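Side-chain contacts in PbSGBP-B lipoprotein (Prevotella bryantii B14, PDB 6D2Y), which probably binds polysaccharide at the cell surface as a lipoprotein of a polysaccharide utilization system: residues Gly36-Tyr41 / Met114-Asn119; Ile64-Asp69 / Lys75-Asn80. All coordinates share one frame; numbering follows the deposited sequence.

How the contacts relate
Both contacts join the same two sheets of the N-terminal β-sandwich, one sheet holding strands 39-45 and 63-69, the other strands 74-79 and 111-116. Contact 2 is fully buried between central parts of the sandwich. Contact 1 is only partly buried, and its second segment runs on into a turn where hydroxyls form hydrogen bonds. Across the gap, each contact relies on apolar side chains alone: a proline, a valine, a selenomethionine and a threonine methyl in contact 1, aliphatic branches and a phenylalanine ring in contact 2. The two meet where M114 CE packs 3.5 Å from L66 CD2. Both lie far from the magnesium site.

Contact 1 (Gly36-Tyr41 / Met114-Asn119); sequences GTPTVY and MITASN
V40 and M114, a selenomethionine, meet methyl against methyl, with V40 CG2 just 3.3 Å from M114 CE, tighter than ordinary carbon packing. The two side chains run at an oblique angle to each other, and the selenium itself stands farther back, 4.1 Å from V40 CG2. M114 reaches this spot because its chain, extended through chi2, turns about the CG-SE bond (chi3 103°) and brings its terminal methyl toward the valine. The second pair is P38 with T116: the threonine methyl CG2 lies 3.7 Å from ring atom CD of the proline, with the side chains crossing at about a right angle. No hydrogen bond links the two segments. They belong to different sheets of the N-terminal β-sandwich, with strand 111-116 opposite the chain entering strand 39-45, so side chains alone close the space between them. L66 touches both V40 and M114, I74 lies against P38 and M114, and I122 packs on P38 and T116. Beyond T116 the chain makes a type I turn, closed by a bond from N119 N to T116 O of 3.1 Å. The T116 rotamer (chi1 63°) serves both sides, giving the methyl to P38 and OG1 to this turn, where OG1 is hydrogen-bonded to S118 OG at 3.2 Å. S118 OG is in turn bonded to D120 OD2. A weak bond from D120 N also reaches T116 OG1 and may add to the restraint on the threonine side chain.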
# COMPACT_ATOMS: atom_id res chain seq x y z
N GLY A 36 7.88 39.29 -38.05
CA GLY A 36 6.72 38.58 -38.54
C GLY A 36 6.05 37.78 -37.43
O GLY A 36 6.51 37.72 -36.29
N THR A 37 4.94 37.14 -37.81
CA THR A 37 4.16 36.34 -36.87
C THR A 37 4.55 34.88 -37.00
O THR A 37 4.42 34.32 -38.10
CB THR A 37 2.67 36.51 -37.12
OG1 THR A 37 2.37 37.90 -37.31
CG2 THR A 37 1.87 35.98 -35.94
N PRO A 38 5.02 34.24 -35.94
CA PRO A 38 5.46 32.84 -36.06
C PRO A 38 4.28 31.90 -36.24
O PRO A 38 3.22 32.07 -35.63
CB PRO A 38 6.18 32.58 -34.74
CG PRO A 38 5.56 33.54 -33.78
CD PRO A 38 5.23 34.77 -34.58
N THR A 39 4.47 30.90 -37.10
CA THR A 39 3.50 29.86 -37.35
C THR A 39 4.14 28.50 -37.10
O THR A 39 5.36 28.35 -37.17
CB THR A 39 2.95 29.92 -38.79
OG1 THR A 39 3.96 29.46 -39.70
CG2 THR A 39 2.57 31.35 -39.15
N VAL A 40 3.30 27.50 -36.81
CA VAL A 40 3.76 26.13 -36.60
C VAL A 40 2.93 25.20 -37.48
O VAL A 40 1.71 25.10 -37.31
CB VAL A 40 3.66 25.70 -35.13
CG1 VAL A 40 3.76 24.18 -35.02
CG2 VAL A 40 4.77 26.32 -34.34
N TYR A 41 3.60 24.51 -38.40
CA TYR A 41 2.90 23.57 -39.26
C TYR A 41 2.65 22.25 -38.54
O TYR A 41 1.56 21.68 -38.65
CB TYR A 41 3.69 23.35 -40.55
CG TYR A 41 4.00 24.61 -41.33
CD1 TYR A 41 4.98 24.62 -42.31
CD2 TYR A 41 3.31 25.80 -41.09
CE1 TYR A 41 5.26 25.76 -43.03
CE2 TYR A 41 3.59 26.95 -41.80
CZ TYR A 41 4.57 26.92 -42.77
OH TYR A 41 4.85 28.06 -43.49
N MSE A 114 3.17 31.11 -27.77
CA MSE A 114 4.36 31.72 -28.33
C MSE A 114 4.26 33.23 -28.18
O MSE A 114 3.27 33.83 -28.59
CB MSE A 114 4.52 31.34 -29.79
CG MSE A 114 4.16 29.90 -30.07
SE MSE A 114 4.00 29.58 -31.98
CE MSE A 114 5.68 28.70 -32.17
N ILE A 115 5.29 33.84 -27.59
CA ILE A 115 5.31 35.27 -27.33
C ILE A 115 6.38 35.93 -28.20
O ILE A 115 7.55 35.53 -28.17
CB ILE A 115 5.56 35.60 -25.84
CG1 ILE A 115 4.52 34.95 -24.92
CG2 ILE A 115 5.51 37.10 -25.65
CD1 ILE A 115 4.93 34.96 -23.46
N THR A 116 5.96 36.94 -28.95
CA THR A 116 6.86 37.68 -29.81
C THR A 116 7.57 38.78 -29.01
O THR A 116 7.37 38.94 -27.80
CB THR A 116 6.09 38.27 -30.98
OG1 THR A 116 5.12 39.20 -30.48
CG2 THR A 116 5.37 37.16 -31.72
N ALA A 117 8.42 39.54 -29.71
CA ALA A 117 9.14 40.63 -29.06
C ALA A 117 8.19 41.71 -28.56
O ALA A 117 8.46 42.34 -27.53
CB ALA A 117 10.16 41.22 -30.04
N SER A 118 7.08 41.93 -29.26
CA SER A 118 6.08 42.92 -28.85
C SER A 118 5.13 42.39 -27.79
O SER A 118 4.09 43.01 -27.55
CB SER A 118 5.30 43.40 -30.07
OG SER A 118 5.05 42.34 -30.98
N ASN A 119 5.45 41.26 -27.16
CA ASN A 119 4.64 40.63 -26.12
C ASN A 119 3.26 40.20 -26.62
O ASN A 119 2.33 40.07 -25.83
CB ASN A 119 4.50 41.54 -24.89
CG ASN A 119 4.64 40.79 -23.58
OD1 ASN A 119 5.72 40.28 -23.26
ND2 ASN A 119 3.56 40.72 -22.82

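Contact 2 (Ile64-Asp69 / Lys75-Asn80); sequences ICLVGD and KGILFN
I64 reaches F79 with its CG1 branch set between the backbone N and the carbonyl carbon (chi1 63°) and fully extended beyond it, while F79 swings its ring out on a CG that lies anti to its own carbonyl carbon (chi1 -72°). The side chains approach from opposite directions, and I64 CD1 comes to 3.8 Å from F79 CZ. This methyl sits at the edge of the ring, close to its plane, rather than over a face. Two residues along each strand, L66 and I77 reach toward each other tip to tip, the L66 CD2 and I77 CD1 methyls 4.2 Å apart. Strands 63-69 and 74-79 follow each other in the chain but enter opposite sheets, so they form a β-arch rather than a hairpin, with the CA atoms of L66 and I77 11.4 Å apart. M112 packs on both L66 and F79, and L96 on both L66 and I77. At the start of the second strand, K75 and G76 face I115 in a classic β bulge. With aliphatic methyls and one ring edge meeting, and no hydrogen bond across, cohesion here rests on dispersion and the exclusion of water.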
# COMPACT_ATOMS: atom_id res chain seq x y z
N ILE A 64 11.10 18.50 -27.97
CA ILE A 64 10.32 18.48 -29.19
C ILE A 64 10.90 19.51 -30.16
O ILE A 64 11.66 20.40 -29.77
CB ILE A 64 8.83 18.76 -28.94
CG1 ILE A 64 8.64 20.17 -28.36
CG2 ILE A 64 8.24 17.72 -28.00
CD1 ILE A 64 7.20 20.54 -28.10
N CYS A 65 10.53 19.38 -31.43
CA CYS A 65 11.01 20.27 -32.48
C CYS A 65 9.82 20.85 -33.23
O CYS A 65 9.02 20.10 -33.81
CB CYS A 65 11.94 19.54 -33.44
SG CYS A 65 12.52 20.59 -34.80
N LEU A 66 9.71 22.18 -33.23
CA LEU A 66 8.65 22.86 -33.95
C LEU A 66 9.02 22.98 -35.42
O LEU A 66 10.18 23.21 -35.78
CB LEU A 66 8.41 24.25 -33.36
CG LEU A 66 7.54 24.42 -32.11
CD1 LEU A 66 7.91 23.46 -31.00
CD2 LEU A 66 7.64 25.84 -31.61
N VAL A 67 8.02 22.84 -36.29
CA VAL A 67 8.21 22.94 -37.73
C VAL A 67 7.24 24.00 -38.23
O VAL A 67 6.05 23.73 -38.43
CB VAL A 67 8.01 21.60 -38.45
CG1 VAL A 67 8.02 21.80 -39.96
CG2 VAL A 67 9.10 20.62 -38.04
N GLY A 68 7.74 25.21 -38.43
CA GLY A 68 6.95 26.33 -38.91
C GLY A 68 7.83 27.33 -39.61
O GLY A 68 8.95 26.99 -40.01
N ASP A 69 7.36 28.57 -39.80
CA ASP A 69 8.17 29.62 -40.40
C ASP A 69 8.17 30.85 -39.50
O ASP A 69 7.31 31.02 -38.64
CB ASP A 69 7.66 30.02 -41.81
CG ASP A 69 7.69 28.87 -42.82
OD1 ASP A 69 7.49 29.13 -44.02
OD2 ASP A 69 7.91 27.70 -42.43
N LYS A 75 10.06 35.05 -28.90
CA LYS A 75 10.93 35.43 -27.79
C LYS A 75 10.76 34.50 -26.59
O LYS A 75 11.74 34.15 -25.94
CB LYS A 75 10.66 36.88 -27.38
CG LYS A 75 11.36 37.89 -28.27
CD LYS A 75 12.71 37.35 -28.73
CE LYS A 75 13.27 38.17 -29.87
NZ LYS A 75 13.63 37.27 -31.00
N GLY A 76 9.53 34.10 -26.30
CA GLY A 76 9.27 33.18 -25.21
C GLY A 76 8.25 32.14 -25.61
O GLY A 76 7.44 32.34 -26.52
N ILE A 77 8.30 31.01 -24.91
CA ILE A 77 7.34 29.92 -25.08
C ILE A 77 6.89 29.48 -23.69
O ILE A 77 7.73 29.21 -22.82
CB ILE A 77 7.95 28.73 -25.85
CG1 ILE A 77 8.18 29.08 -27.32
CG2 ILE A 77 7.06 27.51 -25.73
CD1 ILE A 77 8.71 27.93 -28.15
N LEU A 78 5.58 29.42 -23.48
CA LEU A 78 5.03 28.82 -22.28
C LEU A 78 4.18 27.62 -22.64
O LEU A 78 3.32 27.71 -23.52
CB LEU A 78 4.18 29.82 -21.50
CG LEU A 78 4.95 30.93 -20.82
CD1 LEU A 78 4.83 32.14 -21.72
CD2 LEU A 78 4.38 31.22 -19.42
N PHE A 79 4.43 26.50 -21.96
CA PHE A 79 3.54 25.35 -21.98
C PHE A 79 2.58 25.50 -20.80
O PHE A 79 3.00 25.41 -19.64
CB PHE A 79 4.35 24.06 -21.87
CG PHE A 79 5.11 23.73 -23.12
CD1 PHE A 79 6.37 24.26 -23.34
CD2 PHE A 79 4.57 22.87 -24.06
CE1 PHE A 79 7.08 23.95 -24.49
CE2 PHE A 79 5.27 22.55 -25.21
CZ PHE A 79 6.53 23.09 -25.42
N ASN A 80 1.30 25.75 -21.10
CA ASN A 80 0.29 26.09 -20.09
C ASN A 80 0.79 27.34 -19.37
O ASN A 80 0.97 28.38 -20.03
CB ASN A 80 0.01 24.88 -19.21
CG ASN A 80 -0.42 23.67 -20.00
OD1 ASN A 80 -1.53 23.62 -20.55
ND2 ASN A 80 0.45 22.67 -20.06